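Local coordinates for Lin1840 protein (Listeria innocua serovar 6a, PDB 4ZOA), which probably hydrolyses terminal, non-reducing beta-D-glucosyl residues with release of beta-D-glucose, as a member of glycosyl hydrolase family 3, at residues V87-V92 with H131-S136; D91-Y96 with G407-Y412; W147-E152 with G471-S476; D170-D175 with M186-K191. The protein carries 1 engineered substitution. All coordinates share one frame; numbering follows the deposited sequence.

All four interactions include a residue that reaches the same bound piperidine. Interactions 1 and 4 lie in the TIM-barrel-type N-terminal domain, their centres about 10 Å apart, and they share a parallel sheet in which strand 133-134 has strands 87-90 and 187-193 as neighbours. Interaction 2 overlaps interaction 1 at D91 and V92, but crosses to the C-terminal domain; interaction 3 joins the same two domains about 13 Å from it, centre to centre. Along the chain, interaction 1 closes before interactions 3 and 4 open, whereas interactions 2 and 3 alternate their segments. The sugar pocket is thus built on barrel strands and completed by loops of a second domain.

Interaction 1: V87-V92 with H131-S136; sequences VFMADV and HHVTFS. With IFM (5-hydroxymethyl-3,4-dihydroxypiperidine), chain C.
Two adjacent parallel strands of the TIM-barrel-type domain, 87-90 and 133-134, pair M89 with V133 and A90 with T134, and their C-terminal ends lead to the sugar site. F88 O receives two N-H groups, from H132 N at 2.9 Å and from V133 N; A90 N then bonds to V133 O, and F135 N to A90 O. Beyond the strands, T134 OG1 donates to V92 O at 2.8 Å, a bond available because chi1 of -178° sets the hydroxyl opposite its own backbone N.

On one face of the sheet the M89 and V133 side chains lie side by side, M89 CG 3.7 Å from V133 CB. The flexible thioether also brings M89 SD obliquely to the F135 ring, 4.6 Å from its centroid, a Met-aromatic contact. On the other face, small A90 leaves space for an imidazole: its CB sits over the H131 ring, 3.8 Å from the centroid. F88 turns a ring edge toward the face of H132, planes 87° apart. At the strand end D91 takes two of the ligand's three hydroxyls, OD1 from IFM O4 at 2.7 Å and OD2 from IFM O6 at 2.6 Å.

Strand 59-61 flanks 87-90 and strand 187-193 flanks 133-134; helix 66-79 packs on F88 and H132, while L233 of strand 233-236 meets M89 and V133.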
# COMPACT_ATOMS: atom_id res chain seq x y z
N VAL A 87 -26.66 -17.70 -24.30
CA VAL A 87 -26.98 -17.04 -23.01
C VAL A 87 -26.53 -15.57 -23.13
O VAL A 87 -25.46 -15.29 -23.69
CB VAL A 87 -26.39 -17.76 -21.77
CG1 VAL A 87 -24.87 -17.95 -21.90
CG2 VAL A 87 -26.78 -17.06 -20.45
N PHE A 88 -27.40 -14.67 -22.65
CA PHE A 88 -27.24 -13.21 -22.71
C PHE A 88 -26.93 -12.60 -21.35
O PHE A 88 -27.71 -12.71 -20.39
CB PHE A 88 -28.49 -12.57 -23.24
CG PHE A 88 -28.64 -12.71 -24.72
CD1 PHE A 88 -29.10 -13.90 -25.28
CD2 PHE A 88 -28.33 -11.66 -25.57
CE1 PHE A 88 -29.25 -14.01 -26.68
CE2 PHE A 88 -28.51 -11.78 -26.96
CZ PHE A 88 -28.96 -12.96 -27.50
N MET A 89 -25.76 -11.97 -21.28
CA MET A 89 -25.26 -11.39 -20.02
C MET A 89 -25.14 -9.88 -20.15
O MET A 89 -24.97 -9.32 -21.25
CB MET A 89 -23.93 -12.01 -19.60
CG MET A 89 -23.86 -13.52 -19.76
SD MET A 89 -22.54 -14.25 -18.81
CE MET A 89 -22.65 -15.86 -19.54
N ALA A 90 -25.22 -9.23 -18.99
CA ALA A 90 -25.29 -7.79 -18.96
C ALA A 90 -24.76 -7.25 -17.62
O ALA A 90 -24.88 -7.90 -16.57
CB ALA A 90 -26.71 -7.35 -19.15
N ASP A 91 -24.27 -6.02 -17.70
CA ASP A 91 -23.86 -5.26 -16.52
C ASP A 91 -25.04 -4.55 -15.90
O ASP A 91 -25.42 -3.44 -16.30
CB ASP A 91 -22.76 -4.25 -16.94
CG ASP A 91 -21.45 -4.94 -17.23
OD1 ASP A 91 -20.97 -5.63 -16.33
OD2 ASP A 91 -20.91 -4.81 -18.33
N VAL A 92 -25.66 -5.17 -14.92
CA VAL A 92 -26.70 -4.50 -14.16
C VAL A 92 -26.15 -4.41 -12.71
O VAL A 92 -26.21 -5.33 -11.96
CB VAL A 92 -28.06 -5.22 -14.24
CG1 VAL A 92 -29.19 -4.31 -13.75
CG2 VAL A 92 -28.33 -5.72 -15.69
N HIS A 131 -32.29 -9.95 -20.82
CA HIS A 131 -31.07 -10.34 -20.12
C HIS A 131 -31.26 -11.52 -19.17
O HIS A 131 -32.14 -11.52 -18.33
CB HIS A 131 -30.46 -9.13 -19.38
CG HIS A 131 -30.25 -7.93 -20.24
ND1 HIS A 131 -29.41 -7.93 -21.34
CD2 HIS A 131 -30.75 -6.68 -20.16
CE1 HIS A 131 -29.40 -6.74 -21.89
NE2 HIS A 131 -30.23 -5.97 -21.21
N HIS A 132 -30.41 -12.53 -19.32
CA HIS A 132 -30.43 -13.75 -18.46
C HIS A 132 -29.51 -13.72 -17.26
O HIS A 132 -29.80 -14.36 -16.24
CB HIS A 132 -29.99 -14.96 -19.25
CG HIS A 132 -30.73 -15.13 -20.52
ND1 HIS A 132 -30.16 -15.71 -21.63
CD2 HIS A 132 -31.99 -14.77 -20.88
CE1 HIS A 132 -31.04 -15.74 -22.61
NE2 HIS A 132 -32.15 -15.15 -22.19
N VAL A 133 -28.36 -13.05 -17.42
CA VAL A 133 -27.30 -12.92 -16.36
C VAL A 133 -26.90 -11.45 -16.08
O VAL A 133 -26.87 -10.61 -17.00
CB VAL A 133 -26.02 -13.69 -16.75
CG1 VAL A 133 -25.02 -13.76 -15.59
CG2 VAL A 133 -26.33 -15.10 -17.24
N THR A 134 -26.63 -11.12 -14.80
CA THR A 134 -26.00 -9.84 -14.49
C THR A 134 -24.62 -10.01 -13.87
O THR A 134 -24.41 -10.90 -13.07
CB THR A 134 -26.82 -8.90 -13.60
OG1 THR A 134 -26.08 -7.67 -13.43
CG2 THR A 134 -27.16 -9.57 -12.24
N PHE A 135 -23.69 -9.17 -14.31
CA PHE A 135 -22.33 -9.11 -13.81
C PHE A 135 -22.30 -8.29 -12.50
O PHE A 135 -21.68 -7.25 -12.42
CB PHE A 135 -21.43 -8.51 -14.87
CG PHE A 135 -21.33 -9.34 -16.15
CD1 PHE A 135 -21.11 -10.71 -16.09
CD2 PHE A 135 -21.35 -8.71 -17.39
CE1 PHE A 135 -20.99 -11.47 -17.24
CE2 PHE A 135 -21.21 -9.44 -18.54
CZ PHE A 135 -21.05 -10.83 -18.47
N SER A 136 -23.01 -8.82 -11.50
CA SER A 136 -23.19 -8.25 -10.14
C SER A 136 -23.52 -9.42 -9.16
O SER A 136 -24.12 -10.41 -9.59
CB SER A 136 -24.32 -7.19 -10.15
OG SER A 136 -24.63 -6.75 -8.83
O4 IFM C . -18.52 -6.59 -15.59
C4 IFM C . -17.46 -5.87 -16.21
C3 IFM C . -16.25 -5.84 -15.29
O3 IFM C . -16.68 -5.33 -14.05
C2 IFM C . -15.01 -5.12 -15.87
N IFM C . -14.73 -5.51 -17.25
C1 IFM C . -15.87 -5.66 -18.13
C5 IFM C . -16.97 -6.53 -17.50
C6 IFM C . -18.13 -6.82 -18.49
O6 IFM C . -18.58 -5.63 -19.10
O HOH W 1 -27.12 -8.95 -22.87

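Interaction 2: D91-Y96 with G407-Y412; sequences DVIHGY and GGWNVY. With IFM (5-hydroxymethyl-3,4-dihydroxypiperidine), chain C.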
# COMPACT_ATOMS: atom_id res chain seq x y z
N ASP A 91 -24.27 -6.02 -17.70
CA ASP A 91 -23.86 -5.26 -16.52
C ASP A 91 -25.04 -4.55 -15.90
O ASP A 91 -25.42 -3.44 -16.30
CB ASP A 91 -22.76 -4.25 -16.94
CG ASP A 91 -21.45 -4.94 -17.23
OD1 ASP A 91 -20.97 -5.63 -16.33
OD2 ASP A 91 -20.91 -4.81 -18.33
N VAL A 92 -25.66 -5.17 -14.92
CA VAL A 92 -26.70 -4.50 -14.16
C VAL A 92 -26.15 -4.41 -12.71
O VAL A 92 -26.21 -5.33 -11.96
CB VAL A 92 -28.06 -5.22 -14.24
CG1 VAL A 92 -29.19 -4.31 -13.75
CG2 VAL A 92 -28.33 -5.72 -15.69
N ILE A 93 -25.63 -3.24 -12.37
CA ILE A 93 -24.77 -3.06 -11.21
C ILE A 93 -25.55 -2.40 -10.12
O ILE A 93 -25.48 -2.79 -8.96
CB ILE A 93 -23.55 -2.18 -11.58
CG1 ILE A 93 -22.93 -2.72 -12.85
CG2 ILE A 93 -22.53 -2.15 -10.43
CD1 ILE A 93 -22.62 -4.23 -12.84
N HIS A 94 -26.21 -1.34 -10.45
CA HIS A 94 -27.06 -0.72 -9.45
C HIS A 94 -28.36 -0.24 -10.06
O HIS A 94 -28.84 0.87 -9.82
CB HIS A 94 -26.28 0.36 -8.70
CG HIS A 94 -25.73 1.46 -9.56
ND1 HIS A 94 -26.23 2.74 -9.51
CD2 HIS A 94 -24.72 1.48 -10.46
CE1 HIS A 94 -25.56 3.50 -10.36
NE2 HIS A 94 -24.61 2.77 -10.91
N GLY A 95 -28.95 -1.14 -10.83
CA GLY A 95 -30.18 -0.84 -11.51
C GLY A 95 -30.09 -0.95 -13.02
O GLY A 95 -28.98 -0.86 -13.64
N TYR A 96 -31.26 -1.16 -13.63
CA TYR A 96 -31.32 -1.26 -15.07
C TYR A 96 -31.78 0.05 -15.68
O TYR A 96 -30.94 0.89 -16.01
CB TYR A 96 -32.14 -2.47 -15.49
CG TYR A 96 -32.01 -2.80 -16.94
CD1 TYR A 96 -30.85 -3.36 -17.44
CD2 TYR A 96 -33.07 -2.56 -17.82
CE1 TYR A 96 -30.71 -3.63 -18.80
CE2 TYR A 96 -32.97 -2.86 -19.15
CZ TYR A 96 -31.81 -3.40 -19.65
OH TYR A 96 -31.73 -3.67 -21.01
N GLY A 407 -24.83 8.07 -11.63
CA GLY A 407 -23.66 7.36 -11.18
C GLY A 407 -22.90 6.63 -12.24
O GLY A 407 -23.39 6.46 -13.35
N GLY A 408 -21.69 6.20 -11.90
CA GLY A 408 -20.93 5.27 -12.72
C GLY A 408 -21.62 3.87 -12.82
O GLY A 408 -22.55 3.53 -12.06
N TRP A 409 -21.17 3.09 -13.78
CA TRP A 409 -21.72 1.72 -14.02
C TRP A 409 -23.22 1.78 -14.20
O TRP A 409 -23.97 1.09 -13.55
CB TRP A 409 -21.25 0.71 -12.96
CG TRP A 409 -19.94 0.17 -13.39
CD1 TRP A 409 -18.73 0.31 -12.76
CD2 TRP A 409 -19.69 -0.61 -14.59
NE1 TRP A 409 -17.75 -0.26 -13.52
CE2 TRP A 409 -18.30 -0.86 -14.63
CE3 TRP A 409 -20.50 -1.08 -15.64
CZ2 TRP A 409 -17.69 -1.61 -15.66
CZ3 TRP A 409 -19.89 -1.82 -16.71
CH2 TRP A 409 -18.50 -2.09 -16.69
N ASN A 410 -23.59 2.66 -15.11
CA ASN A 410 -24.95 2.90 -15.52
C ASN A 410 -25.06 2.68 -17.01
O ASN A 410 -25.09 3.61 -17.76
CB ASN A 410 -25.41 4.32 -15.15
CG ASN A 410 -26.80 4.62 -15.67
OD1 ASN A 410 -27.66 3.74 -15.68
ND2 ASN A 410 -27.03 5.87 -16.10
N VAL A 411 -25.09 1.43 -17.43
CA VAL A 411 -25.08 1.11 -18.85
C VAL A 411 -26.42 1.40 -19.49
O VAL A 411 -26.45 1.72 -20.67
CB VAL A 411 -24.73 -0.36 -19.10
CG1 VAL A 411 -24.71 -0.69 -20.58
CG2 VAL A 411 -23.33 -0.64 -18.53
N TYR A 412 -27.52 1.32 -18.72
CA TYR A 412 -28.85 1.33 -19.34
C TYR A 412 -29.76 2.44 -18.87
O TYR A 412 -30.81 2.65 -19.48
CB TYR A 412 -29.54 -0.04 -19.13
CG TYR A 412 -28.79 -1.23 -19.76
CD1 TYR A 412 -29.00 -1.55 -21.12
CD2 TYR A 412 -27.88 -2.01 -19.01
CE1 TYR A 412 -28.33 -2.58 -21.70
CE2 TYR A 412 -27.20 -3.09 -19.57
CZ TYR A 412 -27.44 -3.37 -20.93
OH TYR A 412 -26.82 -4.38 -21.58
O4 IFM C . -18.52 -6.59 -15.59
C4 IFM C . -17.46 -5.87 -16.21
C3 IFM C . -16.25 -5.84 -15.29
O3 IFM C . -16.68 -5.33 -14.05
C2 IFM C . -15.01 -5.12 -15.87
N IFM C . -14.73 -5.51 -17.25
C1 IFM C . -15.87 -5.66 -18.13
C5 IFM C . -16.97 -6.53 -17.50
C6 IFM C . -18.13 -6.82 -18.49
O6 IFM C . -18.58 -5.63 -19.10
O HOH W 2 -24.29 -4.51 -20.40
O HOH W 3 -25.58 -1.01 -15.95
O HOH W 4 -26.37 -0.29 -13.20
O HOH W 5 -28.12 0.72 -16.28
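W409 leans its indole against D91: CZ3 lies 3.5 Å from D91 CG, with the carboxylate and ring planes 55° apart, and CH2 of the same ring comes 3.9 Å from IFM C4. A broad aromatic suits this place, since it borders both the ligand and the carboxylate that binds it. At the base of the W409 side chain, I93 CG1 packs 3.8 Å from W409 CB.

H94 has its ring between the backbone N and the carbonyl carbon (chi1 58°), which sends NE2 to the G408 carbonyl oxygen near the ring plane. That hydrogen bond refines very short, so its exact length is doubtful. ND1 bonds to F100 O, and two carbonyl partners would favour an imidazole protonated on both nitrogens.

Y96 and Y412 form an offset stack, centroids 4.4 Å apart and planes at 29°. Y96 swings its ring away from its own backbone N, bringing CE1 over the Y412 face, 3.2 Å from CG; V411 CG1 lies over the opposite face. Y96 OH is bonded to D129 and H131, and Y412 OH to S63 O and to a water that accepts from D91 N.

Between the backbones, one water bridges H94 N, G95 O and W409 O, and another donates to D91 O and accepts from V411 N. A barrel-end loop thus meets a C-terminal-domain loop, as in many two-domain family 3 beta-glucosidases, whose pocket lies where the domains meet.

Interaction 3: W147-E152 with G471-S476; sequences WGRVME and GGEAGS. With IFM (5-hydroxymethyl-3,4-dihydroxypiperidine), chain C.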
# COMPACT_ATOMS: atom_id res chain seq x y z
N TRP A 147 -8.80 4.30 -6.24
CA TRP A 147 -9.30 3.39 -7.22
C TRP A 147 -10.70 3.78 -7.55
O TRP A 147 -11.55 3.90 -6.65
CB TRP A 147 -9.29 2.00 -6.60
CG TRP A 147 -9.45 0.83 -7.58
CD1 TRP A 147 -8.77 0.63 -8.72
CD2 TRP A 147 -10.29 -0.31 -7.39
NE1 TRP A 147 -9.14 -0.56 -9.28
CE2 TRP A 147 -10.08 -1.16 -8.48
CE3 TRP A 147 -11.22 -0.67 -6.41
CZ2 TRP A 147 -10.80 -2.37 -8.65
CZ3 TRP A 147 -11.93 -1.88 -6.55
CH2 TRP A 147 -11.73 -2.70 -7.69
N GLY A 148 -10.97 3.97 -8.84
CA GLY A 148 -12.29 4.40 -9.24
C GLY A 148 -13.39 3.43 -8.94
O GLY A 148 -14.60 3.82 -8.91
N ARG A 149 -13.02 2.14 -8.75
CA ARG A 149 -14.05 1.11 -8.71
C ARG A 149 -14.58 0.93 -7.32
O ARG A 149 -15.42 0.04 -7.13
CB ARG A 149 -13.57 -0.22 -9.24
CG ARG A 149 -12.94 -0.09 -10.57
CD ARG A 149 -12.72 -1.47 -11.15
NE ARG A 149 -13.98 -1.93 -11.62
CZ ARG A 149 -14.23 -2.62 -12.71
NH1 ARG A 149 -13.26 -3.06 -13.45
NH2 ARG A 149 -15.48 -2.88 -13.05
N VAL A 150 -14.20 1.79 -6.37
CA VAL A 150 -14.79 1.70 -5.02
C VAL A 150 -16.28 1.90 -5.01
O VAL A 150 -16.98 1.45 -4.11
CB VAL A 150 -14.15 2.63 -3.97
CG1 VAL A 150 -12.69 2.28 -3.78
CG2 VAL A 150 -14.31 4.11 -4.35
N MET A 151 -16.77 2.63 -6.01
CA MET A 151 -18.20 2.92 -6.14
C MET A 151 -19.03 1.66 -6.30
O MET A 151 -20.24 1.65 -6.02
CB MET A 151 -18.45 3.82 -7.34
CG MET A 151 -17.91 3.26 -8.67
SD MET A 151 -19.04 3.27 -10.08
CE MET A 151 -20.40 2.27 -9.47
N GLU A 152 -18.37 0.60 -6.75
CA GLU A 152 -19.00 -0.71 -7.02
C GLU A 152 -18.99 -1.67 -5.83
O GLU A 152 -19.66 -2.71 -5.83
CB GLU A 152 -18.21 -1.43 -8.13
CG GLU A 152 -18.34 -0.90 -9.54
CD GLU A 152 -17.24 -1.48 -10.46
OE1 GLU A 152 -17.38 -2.63 -10.95
OE2 GLU A 152 -16.26 -0.72 -10.77
N GLY A 471 -14.59 8.34 -11.83
CA GLY A 471 -14.42 7.03 -11.23
C GLY A 471 -15.05 5.96 -12.11
O GLY A 471 -15.33 6.21 -13.28
N GLY A 472 -15.31 4.79 -11.54
CA GLY A 472 -15.56 3.60 -12.34
C GLY A 472 -14.24 2.96 -12.80
O GLY A 472 -13.18 3.30 -12.28
N GLU A 473 -14.34 2.03 -13.73
CA GLU A 473 -13.19 1.35 -14.28
C GLU A 473 -12.27 2.35 -14.98
O GLU A 473 -12.75 3.15 -15.72
CB GLU A 473 -13.59 0.26 -15.26
CG GLU A 473 -12.40 -0.41 -15.92
CD GLU A 473 -12.71 -1.72 -16.67
OE1 GLU A 473 -13.84 -2.29 -16.50
OE2 GLU A 473 -11.79 -2.18 -17.42
N ALA A 474 -10.99 2.33 -14.65
CA ALA A 474 -9.97 3.13 -15.30
C ALA A 474 -10.20 4.63 -14.98
O ALA A 474 -9.91 5.51 -15.77
CB ALA A 474 -9.97 2.87 -16.83
N GLY A 475 -10.77 4.87 -13.81
CA GLY A 475 -10.98 6.18 -13.25
C GLY A 475 -10.26 6.33 -11.93
O GLY A 475 -10.90 6.66 -10.91
N SER A 476 -8.93 6.14 -11.96
CA SER A 476 -8.08 6.29 -10.79
C SER A 476 -7.68 7.72 -10.65
O SER A 476 -7.34 8.37 -11.64
CB SER A 476 -6.86 5.40 -10.89
OG SER A 476 -7.19 3.99 -10.78
O4 IFM C . -18.52 -6.59 -15.59
C4 IFM C . -17.46 -5.87 -16.21
C3 IFM C . -16.25 -5.84 -15.29
O3 IFM C . -16.68 -5.33 -14.05
C2 IFM C . -15.01 -5.12 -15.87
N IFM C . -14.73 -5.51 -17.25
C1 IFM C . -15.87 -5.66 -18.13
C5 IFM C . -16.97 -6.53 -17.50
C6 IFM C . -18.13 -6.82 -18.49
O6 IFM C . -18.58 -5.63 -19.10
O HOH W 6 -9.84 3.22 -11.39
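Glycine lies against glycine here: the CA atoms of G148 and G471 are only 3.9 Å apart. With no CB, G148 can bring its CA within 3.1 Å of G475 O, and the loops meet backbone to backbone there. G472 N donates to G148 O at 2.9 Å, reaching it from above the carbonyl plane, 57° out, and a water accepts from G148 N while donating to S476 OG, which is also hydrogen-bonded to G202 O.

The loop 471-476 makes a type II turn from G472 to G475 and brings E473 from the C-terminal domain to the barrel's sugar pocket, where R149, E152 and E473 form a salt-bridge network. R149 bends at chi3 (76°) and grips E152 side-on, NE to OE2 at 2.7 Å and NH2 to OE1 at 2.8 Å, which fixes the guanidinium's rotation. The remaining nitrogen, NH1, meets E473 OE1 at 3.2 Å, the two side chains running alongside each other with E473 CB over one guanidinium face. NH2 also gives a weak bond to IFM O3, and E473 OE1 approaches IFM C2 at 3.1 Å. E473 OE2 is bonded to Y205 OH and salt-bridged to R572 of the second subunit.

Interaction 4: D170-D175 with M186-K191; sequences DGYQGD and MAACVK. With IFM (5-hydroxymethyl-3,4-dihydroxypiperidine), chain C.
Y172 and Q173, at the end of helix 158-173, are hydrogen-bonded to M186 and A188, where strand 187-193 starts. M186 N donates to Y172 O at 2.7 Å, nearly straight at 166°; A188 N donates to Q173 OE1 at 2.6 Å, lying in the amide's carbonyl plane on a lone pair. Q173 reaches that far because its chain runs extended beyond CG (chi2 -165°), a span that suits glutamine. A weaker CA-H...O contact joins Q173 CA to M186 O at 3.3 Å.

The apolar contacts are looser. Y172 CB lies 4.3 Å from M186 CG, and the ring's CD2 is 4.1 Å from A188 CB, a methyl small enough to sit beside a tyrosine, whose OH goes on to S136 OG.

At the far end of 186-191, the extended K191 gives NZ to both IFM O3 and IFM O4, each at 2.7 Å. The helix and strand belong to a beta-alpha-beta unit of the barrel, following strand 133-134.

Q173 OE1 also accepts from K232 N and its NE2 donates to G230 O, so this buried amide behaves like a piece of backbone, satisfying main-chain groups of A188, G230 and K232 while joining helix to sheet.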
# COMPACT_ATOMS: atom_id res chain seq x y z
N ASP A 170 -29.71 -13.08 -3.46
CA ASP A 170 -31.10 -13.43 -3.19
C ASP A 170 -32.07 -12.55 -4.02
O ASP A 170 -33.02 -13.07 -4.63
CB ASP A 170 -31.36 -13.39 -1.68
CG ASP A 170 -32.84 -13.62 -1.28
OD1 ASP A 170 -33.60 -14.30 -1.99
OD2 ASP A 170 -33.23 -13.12 -0.19
N GLY A 171 -31.83 -11.23 -4.13
CA GLY A 171 -32.70 -10.35 -4.92
C GLY A 171 -32.70 -10.59 -6.41
O GLY A 171 -33.77 -10.52 -7.08
N TYR A 172 -31.52 -10.81 -7.00
CA TYR A 172 -31.44 -11.09 -8.47
C TYR A 172 -32.04 -12.48 -8.80
O TYR A 172 -32.77 -12.69 -9.81
CB TYR A 172 -29.96 -11.08 -8.99
CG TYR A 172 -29.22 -9.75 -8.99
CD1 TYR A 172 -29.73 -8.65 -9.64
CD2 TYR A 172 -27.99 -9.60 -8.36
CE1 TYR A 172 -29.08 -7.45 -9.64
CE2 TYR A 172 -27.33 -8.39 -8.36
CZ TYR A 172 -27.86 -7.32 -9.01
OH TYR A 172 -27.20 -6.12 -9.04
N GLN A 173 -31.68 -13.45 -7.97
CA GLN A 173 -31.88 -14.87 -8.29
C GLN A 173 -33.15 -15.51 -7.69
O GLN A 173 -33.69 -16.40 -8.29
CB GLN A 173 -30.67 -15.67 -7.85
CG GLN A 173 -29.44 -15.34 -8.65
CD GLN A 173 -28.32 -16.34 -8.52
OE1 GLN A 173 -27.39 -16.34 -9.36
NE2 GLN A 173 -28.37 -17.17 -7.49
N GLY A 174 -33.55 -15.08 -6.50
CA GLY A 174 -34.60 -15.75 -5.74
C GLY A 174 -34.09 -17.13 -5.44
O GLY A 174 -32.90 -17.33 -5.20
N ASP A 175 -34.98 -18.11 -5.49
CA ASP A 175 -34.59 -19.52 -5.27
C ASP A 175 -33.81 -19.90 -6.53
O ASP A 175 -34.39 -19.99 -7.58
CB ASP A 175 -35.88 -20.37 -5.02
CG ASP A 175 -35.63 -21.88 -4.93
OD1 ASP A 175 -34.48 -22.38 -5.12
OD2 ASP A 175 -36.63 -22.59 -4.72
N MET A 186 -33.07 -13.43 -12.43
CA MET A 186 -31.96 -13.72 -13.32
C MET A 186 -30.78 -14.27 -12.54
O MET A 186 -30.72 -14.17 -11.31
CB MET A 186 -31.57 -12.45 -14.05
CG MET A 186 -30.75 -11.46 -13.21
SD MET A 186 -30.73 -9.79 -13.90
CE MET A 186 -30.27 -10.05 -15.61
N ALA A 187 -29.81 -14.81 -13.27
CA ALA A 187 -28.58 -15.33 -12.71
C ALA A 187 -27.64 -14.19 -12.25
O ALA A 187 -27.49 -13.22 -12.95
CB ALA A 187 -27.87 -16.22 -13.73
N ALA A 188 -27.05 -14.34 -11.06
CA ALA A 188 -25.99 -13.42 -10.57
C ALA A 188 -24.61 -14.00 -10.91
O ALA A 188 -24.40 -15.22 -10.89
CB ALA A 188 -26.12 -13.19 -9.07
N CYS A 189 -23.69 -13.11 -11.26
CA CYS A 189 -22.28 -13.43 -11.44
C CYS A 189 -21.45 -12.64 -10.44
O CYS A 189 -21.35 -11.42 -10.53
CB CYS A 189 -21.80 -13.04 -12.84
SG CYS A 189 -20.05 -13.44 -13.20
N VAL A 190 -20.83 -13.34 -9.52
CA VAL A 190 -19.90 -12.74 -8.52
C VAL A 190 -18.64 -12.23 -9.23
O VAL A 190 -18.06 -12.95 -10.05
CB VAL A 190 -19.60 -13.80 -7.39
CG1 VAL A 190 -18.29 -13.54 -6.61
CG2 VAL A 190 -20.82 -13.88 -6.46
N LYS A 191 -18.26 -10.97 -9.00
CA LYS A 191 -17.00 -10.49 -9.55
C LYS A 191 -16.23 -9.67 -8.49
O LYS A 191 -16.85 -9.29 -7.46
CB LYS A 191 -17.25 -9.74 -10.86
CG LYS A 191 -17.90 -8.41 -10.67
CD LYS A 191 -18.21 -7.79 -12.00
CE LYS A 191 -18.77 -6.39 -11.81
NZ LYS A 191 -19.17 -5.79 -13.08
O4 IFM C . -18.52 -6.59 -15.59
C4 IFM C . -17.46 -5.87 -16.21
C3 IFM C . -16.25 -5.84 -15.29
O3 IFM C . -16.68 -5.33 -14.05
C2 IFM C . -15.01 -5.12 -15.87
N IFM C . -14.73 -5.51 -17.25
C1 IFM C . -15.87 -5.66 -18.13
C5 IFM C . -16.97 -6.53 -17.50
C6 IFM C . -18.13 -6.82 -18.49
O6 IFM C . -18.58 -5.63 -19.10